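Local structure of 3-deoxy-D-manno-octulosonate 8-phosphate phosphatase KdsC (Xanthomonas campestris pv. campestris, 4NAV) at residues A23-D28 / L114-D119; V50-G55 / G157-V162; D118-L123 / H139-E144; A134-H139 / R151-E156. The protein probably hydrolyses 3-deoxy-D-manno-octulosonate 8-phosphate to KDO and inorganic phosphate with magnesium as cofactor, a step of lipopolysaccharide biosynthesis. All coordinates share one frame; numbering follows the deposited sequence.

Contact 1: A23-D28 / L114-D119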
loop_
_atom_site.group_PDB
_atom_site.type_symbol
_atom_site.label_atom_id
_atom_site.label_comp_id
_atom_site.label_asym_id
_atom_site.label_seq_id
_atom_site.Cartn_x
_atom_site.Cartn_y
_atom_site.Cartn_z
ATOM N N ALA A 23 1.345 28.357 -2.825
ATOM C CA ALA A 23 1.111 27.111 -2.079
ATOM C C ALA A 23 2.333 26.226 -2.211
ATOM O O ALA A 23 2.686 25.823 -3.322
ATOM C CB ALA A 23 -0.113 26.397 -2.617
ATOM N N CYS A 24 2.988 25.928 -1.090
ATOM C CA CYS A 24 4.209 25.121 -1.110
ATOM C C CYS A 24 3.953 23.817 -0.435
ATOM O O CYS A 24 3.259 23.773 0.566
ATOM C CB CYS A 24 5.323 25.834 -0.368
ATOM S SG CYS A 24 5.694 27.469 -1.008
ATOM N N PHE A 25 4.557 22.749 -0.938
ATOM C CA PHE A 25 4.312 21.412 -0.428
ATOM C C PHE A 25 5.605 20.655 -0.232
ATOM O O PHE A 25 6.386 20.506 -1.169
ATOM C CB PHE A 25 3.465 20.635 -1.423
ATOM C CG PHE A 25 2.083 21.165 -1.582
ATOM C CD1 PHE A 25 1.007 20.572 -0.928
ATOM C CD2 PHE A 25 1.859 22.270 -2.379
ATOM C CE1 PHE A 25 -0.271 21.059 -1.078
ATOM C CE2 PHE A 25 0.587 22.770 -2.530
ATOM C CZ PHE A 25 -0.479 22.168 -1.884
ATOM N N ASP A 26 5.811 20.130 0.977
ATOM C CA ASP A 26 6.812 19.094 1.197
ATOM C C ASP A 26 6.495 17.938 0.254
ATOM O O ASP A 26 5.376 17.797 -0.219
ATOM C CB ASP A 26 6.732 18.583 2.641
ATOM C CG ASP A 26 7.893 17.674 3.012
ATOM O OD1 ASP A 26 9.033 18.009 2.589
ATOM O OD2 ASP A 26 7.669 16.651 3.721
ATOM N N VAL A 27 7.469 17.104 -0.038
ATOM C CA VAL A 27 7.219 15.941 -0.884
ATOM C C VAL A 27 6.871 14.732 0.000
ATOM O O VAL A 27 5.721 14.273 0.034
ATOM C CB VAL A 27 8.429 15.667 -1.805
ATOM C CG1 VAL A 27 8.207 14.423 -2.639
ATOM C CG2 VAL A 27 8.659 16.860 -2.730
ATOM N N ASP A 28 7.884 14.207 0.672
ATOM C CA ASP A 28 7.732 12.976 1.406
ATOM C C ASP A 28 6.955 13.152 2.658
ATOM O O ASP A 28 7.271 14.011 3.503
ATOM C CB ASP A 28 9.080 12.377 1.699
ATOM C CG ASP A 28 9.672 11.717 0.482
ATOM O OD1 ASP A 28 9.133 10.640 0.055
ATOM O OD2 ASP A 28 10.678 12.259 -0.011
ATOM N N LEU A 114 0.907 29.454 1.815
ATOM C CA LEU A 114 0.470 28.239 2.452
ATOM C C LEU A 114 1.597 27.254 2.378
ATOM O O LEU A 114 2.256 27.149 1.328
ATOM C CB LEU A 114 -0.688 27.638 1.692
ATOM C CG LEU A 114 -1.157 26.256 2.174
ATOM C CD1 LEU A 114 -2.653 26.162 1.943
ATOM C CD2 LEU A 114 -0.437 25.088 1.527
ATOM N N PHE A 115 1.837 26.514 3.457
ATOM C CA PHE A 115 2.872 25.485 3.446
ATOM C C PHE A 115 2.355 24.224 4.061
ATOM O O PHE A 115 1.786 24.250 5.157
ATOM C CB PHE A 115 4.114 25.936 4.212
ATOM C CG PHE A 115 5.327 25.090 3.934
ATOM C CD1 PHE A 115 6.325 25.540 3.069
ATOM C CD2 PHE A 115 5.460 23.863 4.504
ATOM C CE1 PHE A 115 7.431 24.778 2.795
ATOM C CE2 PHE A 115 6.555 23.077 4.217
ATOM C CZ PHE A 115 7.549 23.539 3.372
ATOM N N MET A 116 2.553 23.110 3.382
ATOM C CA MET A 116 2.124 21.837 3.902
ATOM C C MET A 116 3.317 20.926 4.084
ATOM O O MET A 116 4.051 20.672 3.124
ATOM C CB MET A 116 1.165 21.202 2.942
ATOM C CG MET A 116 0.536 19.941 3.463
ATOM S SD MET A 116 -0.536 19.298 2.198
ATOM C CE MET A 116 -1.544 18.180 3.164
ATOM N N GLY A 117 3.510 20.431 5.305
ATOM C CA GLY A 117 4.631 19.537 5.606
ATOM C C GLY A 117 4.264 18.551 6.695
ATOM O O GLY A 117 3.222 18.680 7.308
ATOM N N ASP A 118 5.134 17.573 6.940
ATOM C CA ASP A 118 4.817 16.485 7.876
ATOM C C ASP A 118 5.843 16.239 8.986
ATOM O O ASP A 118 5.530 15.529 9.936
ATOM C CB ASP A 118 4.638 15.183 7.098
ATOM C CG ASP A 118 5.928 14.684 6.482
ATOM O OD1 ASP A 118 6.598 15.444 5.738
ATOM O OD2 ASP A 118 6.274 13.506 6.761
ATOM N N ASP A 119 7.047 16.809 8.875
ATOM C CA ASP A 119 8.158 16.498 9.810
ATOM C C ASP A 119 9.109 17.681 10.043
ATOM O O ASP A 119 8.976 18.731 9.424
ATOM C CB ASP A 119 8.939 15.260 9.307
ATOM C CG ASP A 119 9.603 14.458 10.423
ATOM O OD1 ASP A 119 9.446 14.809 11.623
ATOM O OD2 ASP A 119 10.305 13.457 10.100
#
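Met116 meets Phe25 on one face of the paired strands 23-25 and 114-116, and Cys24 meets Phe115 on the other. Met116 CG is anti to the backbone N (chi1 -173°) and the chain stays extended beyond it, which carries SD to 3.7 Å from Phe25 CD1. The sulfur comes in at a slant to the ring, a Met-aromatic contact between two side chains that cross obliquely. On the same face Leu114 CD2 lies 4.4 Å from Ala23 CB. Across the sheet, Cys24 CB touches Phe115 at CD1 (3.6 Å), while Cys24 O stands over a face of that ring, displaced toward its rim.

The parallel pairing rests on Cys24 N bonding to Leu114 O, Met116 N to Cys24 O and Asp26 N to Met116 O (2.8 Å); the axes of these short strand segments run 15° apart. Toward the C-terminal ends of the strands, Asp26 and Asp118 turn their ends together at about a right angle, with carboxylate planes 24° apart. Asp118 OD1 lies 2.6 Å from Asp26 OD2; it is also 2.7 Å from Asp28 O, a carbonyl oxygen that has no proton to offer it. Such convergence of oxygens is consistent with the predicted magnesium site of a HAD phosphatase, where a DxD motif meets a later aspartate. Asp26 OD1 also pairs with Lys95.

Strand 65-70 bonds to the other edge of 22-25, and strand 131-133 flanks 113-116. Helix 50-61 covers Ala23 and Phe25 through Leu59 and Leu56, while Val162 of helix 158-169 packs on Leu114 and Met116.

Contact 2: V50-G55 / G157-V162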
loop_
_atom_site.group_PDB
_atom_site.type_symbol
_atom_site.label_atom_id
_atom_site.label_comp_id
_atom_site.label_asym_id
_atom_site.label_seq_id
_atom_site.Cartn_x
_atom_site.Cartn_y
_atom_site.Cartn_z
ATOM N N VAL A 50 -3.008 10.632 -7.785
ATOM C CA VAL A 50 -3.630 11.398 -8.851
ATOM C C VAL A 50 -4.637 12.417 -8.398
ATOM O O VAL A 50 -4.787 13.426 -9.062
ATOM C CB VAL A 50 -4.320 10.536 -9.929
ATOM C CG1 VAL A 50 -3.285 9.631 -10.606
ATOM C CG2 VAL A 50 -5.495 9.740 -9.349
ATOM N N LEU A 51 -5.327 12.170 -7.278
ATOM C CA LEU A 51 -6.221 13.197 -6.718
ATOM C C LEU A 51 -5.431 14.408 -6.283
ATOM O O LEU A 51 -5.825 15.544 -6.530
ATOM C CB LEU A 51 -7.010 12.692 -5.530
ATOM C CG LEU A 51 -7.905 11.471 -5.775
ATOM C CD1 LEU A 51 -8.660 11.079 -4.483
ATOM C CD2 LEU A 51 -8.880 11.666 -6.937
ATOM N N ASP A 52 -4.288 14.164 -5.679
ATOM C CA ASP A 52 -3.390 15.257 -5.342
ATOM C C ASP A 52 -2.977 16.009 -6.611
ATOM O O ASP A 52 -3.040 17.236 -6.668
ATOM C CB ASP A 52 -2.190 14.749 -4.521
ATOM C CG ASP A 52 -2.578 14.285 -3.098
ATOM O OD1 ASP A 52 -3.632 14.690 -2.567
ATOM O OD2 ASP A 52 -1.807 13.513 -2.478
ATOM N N GLY A 53 -2.606 15.282 -7.658
ATOM C CA GLY A 53 -2.233 15.900 -8.950
ATOM C C GLY A 53 -3.315 16.768 -9.554
ATOM O O GLY A 53 -3.063 17.902 -9.966
ATOM N N GLN A 54 -4.530 16.229 -9.602
ATOM C CA GLN A 54 -5.643 17.001 -10.069
ATOM C C GLN A 54 -5.794 18.272 -9.205
ATOM O O GLN A 54 -5.977 19.354 -9.746
ATOM C CB GLN A 54 -6.926 16.171 -10.051
ATOM C CG GLN A 54 -8.118 16.825 -10.738
ATOM C CD GLN A 54 -7.797 17.217 -12.180
ATOM O OE1 GLN A 54 -7.492 16.370 -13.007
ATOM N NE2 GLN A 54 -7.906 18.498 -12.487
ATOM N N GLY A 55 -5.673 18.153 -7.885
ATOM C CA GLY A 55 -5.776 19.343 -7.033
ATOM C C GLY A 55 -4.720 20.414 -7.321
ATOM O O GLY A 55 -5.005 21.604 -7.352
ATOM N N GLY A 157 -4.620 11.655 -0.691
ATOM C CA GLY A 157 -5.501 12.772 -0.918
ATOM C C GLY A 157 -5.403 13.954 0.041
ATOM O O GLY A 157 -6.213 14.877 -0.054
ATOM N N ALA A 158 -4.429 13.960 0.943
ATOM C CA ALA A 158 -4.295 15.055 1.877
ATOM C C ALA A 158 -4.060 16.393 1.151
ATOM O O ALA A 158 -4.626 17.436 1.515
ATOM C CB ALA A 158 -3.165 14.792 2.835
ATOM N N ALA A 159 -3.217 16.378 0.138
ATOM C CA ALA A 159 -2.963 17.595 -0.612
ATOM C C ALA A 159 -4.197 18.057 -1.432
ATOM O O ALA A 159 -4.470 19.249 -1.518
ATOM C CB ALA A 159 -1.750 17.412 -1.519
ATOM N N ARG A 160 -4.935 17.122 -2.008
ATOM C CA ARG A 160 -6.164 17.472 -2.665
ATOM C C ARG A 160 -7.090 18.121 -1.660
ATOM O O ARG A 160 -7.732 19.143 -1.952
ATOM C CB ARG A 160 -6.852 16.238 -3.255
ATOM C CG ARG A 160 -8.224 16.503 -3.883
ATOM C CD ARG A 160 -8.138 17.628 -4.912
ATOM N NE ARG A 160 -9.361 17.709 -5.719
ATOM C CZ ARG A 160 -9.681 16.878 -6.713
ATOM N NH1 ARG A 160 -8.888 15.851 -7.037
ATOM N NH2 ARG A 160 -10.810 17.073 -7.379
ATOM N N GLU A 161 -7.150 17.560 -0.461
ATOM C CA GLU A 161 -8.023 18.122 0.564
ATOM C C GLU A 161 -7.696 19.590 0.819
ATOM O O GLU A 161 -8.596 20.406 1.036
ATOM C CB GLU A 161 -7.952 17.297 1.852
ATOM C CG GLU A 161 -9.047 17.636 2.851
ATOM C CD GLU A 161 -8.888 16.865 4.148
ATOM O OE1 GLU A 161 -8.503 15.643 4.122
ATOM O OE2 GLU A 161 -9.133 17.482 5.214
ATOM N N VAL A 162 -6.413 19.914 0.798
ATOM C CA VAL A 162 -5.980 21.272 0.976
ATOM C C VAL A 162 -6.394 22.096 -0.235
ATOM O O VAL A 162 -7.011 23.150 -0.092
ATOM C CB VAL A 162 -4.452 21.331 1.159
ATOM C CG1 VAL A 162 -3.894 22.739 0.947
ATOM C CG2 VAL A 162 -4.095 20.855 2.541
#
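Two helices that cover the same face of the HAD-type parallel sheet, 50-61 and 158-169, pack here through Asp52 and Arg160 at their N-terminal ends. The axes of segments 50-55 and 158-162 run in similar directions, 27° apart, with a closest approach of 7.5 Å. Asp52 aims its carboxylate at the first turn of the other helix: OD1 accepts from Arg160 N at 2.8 Å, on the anti side of the oxygen and tilted from the carboxylate plane. The same OD1 is 3.1 Å from Gly157 CA, next to the start of that helix, and Asp52 CG leans on Ala159 CB (3.6 Å).

Arg160 returns the contact as a knob set among Leu51, Asp52, Gln54 and Gly55. Its chain bends at chi2 (53°), which lays CD 3.6 Å from the CA of Gly55, where no side chain intervenes. NH1 then reaches Leu51 O at 3.1 Å and passes Gln54 CB at 3.6 Å. Leu51 O thus holds two donors, Gly55 N and Arg160 NH1, which arrive from opposite faces of its plane. Arg160 NE is also paired with Asp164, and NH1 with Asp119 of a neighbouring subunit.

A negative carboxylate beside the N-terminal end of a helix should be favoured by the helix dipole. The guanidinium, sharing its donors between a backbone carbonyl and two acidic side chains, joins this helix pair to the subunit interface.

Contact 3: D118-L123 / H139-E144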
loop_
_atom_site.group_PDB
_atom_site.type_symbol
_atom_site.label_atom_id
_atom_site.label_comp_id
_atom_site.label_asym_id
_atom_site.label_seq_id
_atom_site.Cartn_x
_atom_site.Cartn_y
_atom_site.Cartn_z
ATOM N N ASP A 118 5.134 17.573 6.940
ATOM C CA ASP A 118 4.817 16.485 7.876
ATOM C C ASP A 118 5.843 16.239 8.986
ATOM O O ASP A 118 5.530 15.529 9.936
ATOM C CB ASP A 118 4.638 15.183 7.098
ATOM C CG ASP A 118 5.928 14.684 6.482
ATOM O OD1 ASP A 118 6.598 15.444 5.738
ATOM O OD2 ASP A 118 6.274 13.506 6.761
ATOM N N ASP A 119 7.047 16.809 8.875
ATOM C CA ASP A 119 8.158 16.498 9.810
ATOM C C ASP A 119 9.109 17.681 10.043
ATOM O O ASP A 119 8.976 18.731 9.424
ATOM C CB ASP A 119 8.939 15.260 9.307
ATOM C CG ASP A 119 9.603 14.458 10.423
ATOM O OD1 ASP A 119 9.446 14.809 11.623
ATOM O OD2 ASP A 119 10.305 13.457 10.100
ATOM N N LEU A 120 10.069 17.484 10.932
ATOM C CA LEU A 120 10.973 18.521 11.393
ATOM C C LEU A 120 11.570 19.428 10.347
ATOM O O LEU A 120 11.596 20.642 10.550
ATOM C CB LEU A 120 12.108 17.892 12.174
ATOM C CG LEU A 120 11.636 17.225 13.469
ATOM C CD1 LEU A 120 12.655 16.227 13.978
ATOM C CD2 LEU A 120 11.326 18.285 14.518
ATOM N N PRO A 121 12.061 18.884 9.220
ATOM C CA PRO A 121 12.649 19.851 8.273
ATOM C C PRO A 121 11.663 20.931 7.745
ATOM O O PRO A 121 12.113 21.984 7.318
ATOM C CB PRO A 121 13.191 18.970 7.138
ATOM C CG PRO A 121 13.232 17.575 7.715
ATOM C CD PRO A 121 12.072 17.522 8.673
ATOM N N ASP A 122 10.353 20.676 7.827
ATOM C CA ASP A 122 9.329 21.629 7.399
ATOM C C ASP A 122 9.004 22.693 8.462
ATOM O O ASP A 122 8.351 23.701 8.188
ATOM C CB ASP A 122 8.048 20.902 7.027
ATOM C CG ASP A 122 8.277 19.769 6.035
ATOM O OD1 ASP A 122 8.792 20.003 4.927
ATOM O OD2 ASP A 122 7.941 18.609 6.374
ATOM N N LEU A 123 9.491 22.490 9.669
ATOM C CA LEU A 123 9.046 23.291 10.784
ATOM C C LEU A 123 9.396 24.777 10.670
ATOM O O LEU A 123 8.593 25.622 11.050
ATOM C CB LEU A 123 9.585 22.701 12.081
ATOM C CG LEU A 123 8.734 22.519 13.342
ATOM C CD1 LEU A 123 9.434 22.916 14.642
ATOM C CD2 LEU A 123 7.425 23.243 13.174
ATOM N N HIS A 139 4.142 13.828 11.882
ATOM C CA HIS A 139 4.788 13.624 13.180
ATOM C C HIS A 139 4.149 14.494 14.261
ATOM O O HIS A 139 3.869 15.654 14.010
ATOM C CB HIS A 139 6.280 13.952 13.115
ATOM C CG HIS A 139 7.038 13.502 14.325
ATOM N ND1 HIS A 139 7.552 12.230 14.440
ATOM C CD2 HIS A 139 7.303 14.116 15.498
ATOM C CE1 HIS A 139 8.107 12.079 15.628
ATOM N NE2 HIS A 139 7.956 13.205 16.297
ATOM N N PRO A 140 3.911 13.949 15.459
ATOM C CA PRO A 140 3.278 14.734 16.532
ATOM C C PRO A 140 3.965 16.071 16.856
ATOM O O PRO A 140 3.277 17.039 17.194
ATOM C CB PRO A 140 3.353 13.819 17.759
ATOM C CG PRO A 140 3.502 12.457 17.208
ATOM C CD PRO A 140 4.203 12.572 15.888
ATOM N N TRP A 141 5.284 16.132 16.763
ATOM C CA TRP A 141 5.964 17.411 16.958
ATOM C C TRP A 141 5.542 18.512 16.000
ATOM O O TRP A 141 5.600 19.681 16.362
ATOM C CB TRP A 141 7.480 17.275 16.913
ATOM C CG TRP A 141 8.020 16.567 18.066
ATOM C CD1 TRP A 141 7.537 16.582 19.366
ATOM C CD2 TRP A 141 9.170 15.740 18.080
ATOM N NE1 TRP A 141 8.317 15.784 20.162
ATOM C CE2 TRP A 141 9.326 15.255 19.403
ATOM C CE3 TRP A 141 10.082 15.352 17.109
ATOM C CZ2 TRP A 141 10.346 14.410 19.766
ATOM C CZ3 TRP A 141 11.123 14.488 17.482
ATOM C CH2 TRP A 141 11.240 14.031 18.793
ATOM N N ILE A 142 5.101 18.126 14.805
ATOM C CA ILE A 142 4.596 19.054 13.801
ATOM C C ILE A 142 3.098 19.264 14.003
ATOM O O ILE A 142 2.625 20.413 14.019
ATOM C CB ILE A 142 4.889 18.532 12.366
ATOM C CG1 ILE A 142 6.275 18.989 11.885
ATOM C CG2 ILE A 142 3.864 19.047 11.360
ATOM C CD1 ILE A 142 7.411 18.656 12.826
ATOM N N ALA A 143 2.355 18.168 14.121
ATOM C CA ALA A 143 0.918 18.228 14.416
ATOM C C ALA A 143 0.601 19.235 15.545
ATOM O O ALA A 143 -0.241 20.095 15.392
ATOM C CB ALA A 143 0.414 16.841 14.803
ATOM N N GLU A 144 1.316 19.104 16.659
ATOM C CA GLU A 144 1.190 19.965 17.835
ATOM C C GLU A 144 1.371 21.426 17.555
ATOM O O GLU A 144 0.946 22.259 18.356
ATOM C CB GLU A 144 2.344 19.686 18.770
ATOM C CG GLU A 144 2.133 18.697 19.875
ATOM C CD GLU A 144 3.366 18.692 20.751
ATOM O OE1 GLU A 144 4.453 19.007 20.255
ATOM O OE2 GLU A 144 3.251 18.385 21.933
#
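One backbone hydrogen bond joins the segments, His139 N to Asp118 O at 2.9 Å. It ties the residue just before helix 140-143 to the loop that follows strand 113-116. Within that loop, Asp122 OD2 takes two amides, Asp118 N from above the carboxylate plane and Asp119 N (3.2 Å) on its anti lone pair. This double grip fixes the backbone at Asp118.

Apolar packing centres on Ile142. With CG1 anti to the carbonyl carbon (chi1 -88°), its CD1 reaches in over the loop backbone, 3.4 Å from Asp119 C, and lies 4.1 Å from Leu123 CG. Both Leu120 methyls converge at a slant on Trp141 CE3, each 4.1 Å from it.

Among the acidic groups, Asp119 OD1 passes His139 CB at 3.6 Å, while its OD2 makes a salt bridge to Arg160 of a neighbouring subunit. Asp122 OD1 pairs with Lys95.

The run Gly-Asp-Asp-Leu-Pro-Asp from Gly117 to Asp122 fits the acidic motif IV loop of HAD phosphatases, in agreement with the predicted magnesium role of Asp118.

Contact 4: A134-H139 / R151-E156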
loop_
_atom_site.group_PDB
_atom_site.type_symbol
_atom_site.label_atom_id
_atom_site.label_comp_id
_atom_site.label_asym_id
_atom_site.label_seq_id
_atom_site.Cartn_x
_atom_site.Cartn_y
_atom_site.Cartn_z
ATOM N N ALA A 134 -0.859 20.449 7.971
ATOM C CA ALA A 134 -0.190 19.144 8.101
ATOM C C ALA A 134 -1.157 18.003 7.848
ATOM O O ALA A 134 -2.343 18.090 8.226
ATOM C CB ALA A 134 0.389 18.987 9.467
ATOM N N PRO A 135 -0.684 16.957 7.167
ATOM C CA PRO A 135 -1.557 15.844 6.920
ATOM C C PRO A 135 -1.830 15.057 8.217
ATOM O O PRO A 135 -1.199 15.314 9.257
ATOM C CB PRO A 135 -0.780 15.031 5.916
ATOM C CG PRO A 135 0.648 15.325 6.206
ATOM C CD PRO A 135 0.663 16.746 6.618
ATOM N N ALA A 136 -2.769 14.124 8.165
ATOM C CA ALA A 136 -3.155 13.368 9.372
ATOM C C ALA A 136 -2.014 12.494 9.883
ATOM O O ALA A 136 -1.860 12.320 11.073
ATOM C CB ALA A 136 -4.385 12.518 9.096
ATOM N N ASN A 137 -1.205 11.958 8.977
ATOM C CA ASN A 137 -0.039 11.144 9.366
ATOM C C ASN A 137 1.158 11.937 9.887
ATOM O O ASN A 137 2.224 11.382 10.059
ATOM C CB ASN A 137 0.439 10.308 8.155
ATOM C CG ASN A 137 0.733 11.173 6.952
ATOM O OD1 ASN A 137 -0.197 11.757 6.389
ATOM N ND2 ASN A 137 2.020 11.294 6.557
ATOM N N ALA A 138 1.023 13.245 10.077
ATOM C CA ALA A 138 2.188 14.098 10.421
ATOM C C ALA A 138 2.820 13.697 11.753
ATOM O O ALA A 138 2.101 13.272 12.667
ATOM C CB ALA A 138 1.751 15.538 10.494
ATOM N N HIS A 139 4.142 13.828 11.882
ATOM C CA HIS A 139 4.788 13.624 13.180
ATOM C C HIS A 139 4.149 14.494 14.261
ATOM O O HIS A 139 3.869 15.654 14.010
ATOM C CB HIS A 139 6.280 13.952 13.115
ATOM C CG HIS A 139 7.038 13.502 14.325
ATOM N ND1 HIS A 139 7.552 12.230 14.440
ATOM C CD2 HIS A 139 7.303 14.116 15.498
ATOM C CE1 HIS A 139 8.107 12.079 15.628
ATOM N NE2 HIS A 139 7.956 13.205 16.297
ATOM N N ARG A 151 -8.074 15.672 7.230
ATOM C CA ARG A 151 -8.595 14.361 7.590
ATOM C C ARG A 151 -7.749 13.261 6.925
ATOM O O ARG A 151 -7.462 12.269 7.540
ATOM C CB ARG A 151 -10.075 14.232 7.196
ATOM C CG ARG A 151 -11.029 14.915 8.164
ATOM C CD ARG A 151 -12.388 15.231 7.535
ATOM N NE ARG A 151 -12.475 16.624 7.062
ATOM C CZ ARG A 151 -12.468 17.037 5.787
ATOM N NH1 ARG A 151 -12.391 16.180 4.763
ATOM N NH2 ARG A 151 -12.545 18.340 5.526
ATOM N N ALA A 152 -7.384 13.440 5.664
ATOM C CA ALA A 152 -6.679 12.393 4.918
ATOM C C ALA A 152 -5.186 12.385 5.187
ATOM O O ALA A 152 -4.602 13.373 5.619
ATOM C CB ALA A 152 -6.933 12.520 3.415
ATOM N N ARG A 153 -4.588 11.259 4.841
ATOM C CA ARG A 153 -3.162 11.010 5.016
ATOM C C ARG A 153 -2.371 11.415 3.792
ATOM O O ARG A 153 -2.886 11.460 2.669
ATOM C CB ARG A 153 -2.924 9.507 5.288
ATOM C CG ARG A 153 -3.617 9.025 6.568
ATOM C CD ARG A 153 -3.420 7.592 7.040
ATOM N NE ARG A 153 -3.189 7.604 8.491
ATOM C CZ ARG A 153 -2.538 6.667 9.172
ATOM N NH1 ARG A 153 -1.993 5.624 8.550
ATOM N NH2 ARG A 153 -2.425 6.783 10.488
ATOM N N GLY A 154 -1.101 11.704 4.018
ATOM C CA GLY A 154 -0.187 12.049 2.949
ATOM C C GLY A 154 -0.174 10.925 1.962
ATOM O O GLY A 154 -0.163 9.759 2.339
ATOM N N GLY A 155 -0.256 11.270 0.695
ATOM C CA GLY A 155 -0.233 10.274 -0.375
ATOM C C GLY A 155 -1.558 9.544 -0.546
ATOM O O GLY A 155 -1.650 8.603 -1.347
ATOM N N GLU A 156 -2.575 9.989 0.197
ATOM C CA GLU A 156 -3.941 9.449 0.101
ATOM C C GLU A 156 -4.985 10.587 0.009
ATOM O O GLU A 156 -6.055 10.508 0.564
ATOM C CB GLU A 156 -4.203 8.537 1.302
ATOM C CG GLU A 156 -3.315 7.284 1.314
ATOM C CD GLU A 156 -3.393 6.461 2.600
ATOM O OE1 GLU A 156 -4.314 6.691 3.448
ATOM O OE2 GLU A 156 -2.526 5.554 2.748
#
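Asn137 OD1 and the amide of Gly154 form a nearly straight hydrogen bond (176° at the hydrogen). The N-H approaches from over the side-chain carbonyl, 39° off its plane; the modelled length of 2.5 Å is doubtful at this resolution. Asn137 holds CG between the backbone N and the carbonyl carbon (chi1 55°), the crowded position, which swings the amide across to the other loop. Its ND2 bonds in turn to Gly29 O, and the one side chain therefore bridges two loops. A second bond runs from Ala136 N to Ala152 O at 3.2 Å, and that oxygen also accepts from Thr150 OG1.

Each segment contains a beta turn: a type I turn from Pro135 to Ala138, after strand 131-133, and a type II turn from Arg153 to Glu156, leading into helix 158-169. Pro135 of the first touches Asp118, a predicted magnesium ligand of this HAD fold, which places this turn at the C-terminal end of the parallel sheet. Glu161 of helix 158-169 receives the amides of Arg151 and Ala152.

Packing fills in around the bonds. Pro135 CB lies 3.8 Å from Gly154 N. Asn137 OD1 also comes 3.4 Å from Arg153 CA. Farther out, on the exposed side, Ala136 CB meets Arg151 O at 3.5 Å and, more loosely, Arg153 CG at 4.4 Å.

Overall arrangement
Contact 1 lies deepest, its centre about 5 Å from the chain centre, and is a parallel strand pair with apolar faces that ends in carboxylates. Contact 3 shares Asp118 and Asp119 with it and continues that loop into apolar packing; it too is buried, and its centre is about 14 Å from the chain centre; like contacts 1 and 2 it is touched by a neighbouring subunit. Contact 2 is helix against helix, joined by polar bonds to backbone, and touches contact 1 where Met116 CE meets Val162 CG2 (3.7 Å). Contact 4, partly exposed, relies on loop-to-loop hydrogen bonds; it shares His139 with contact 3 and meets contact 2 through Glu161. Contacts 2 and 3 do not touch.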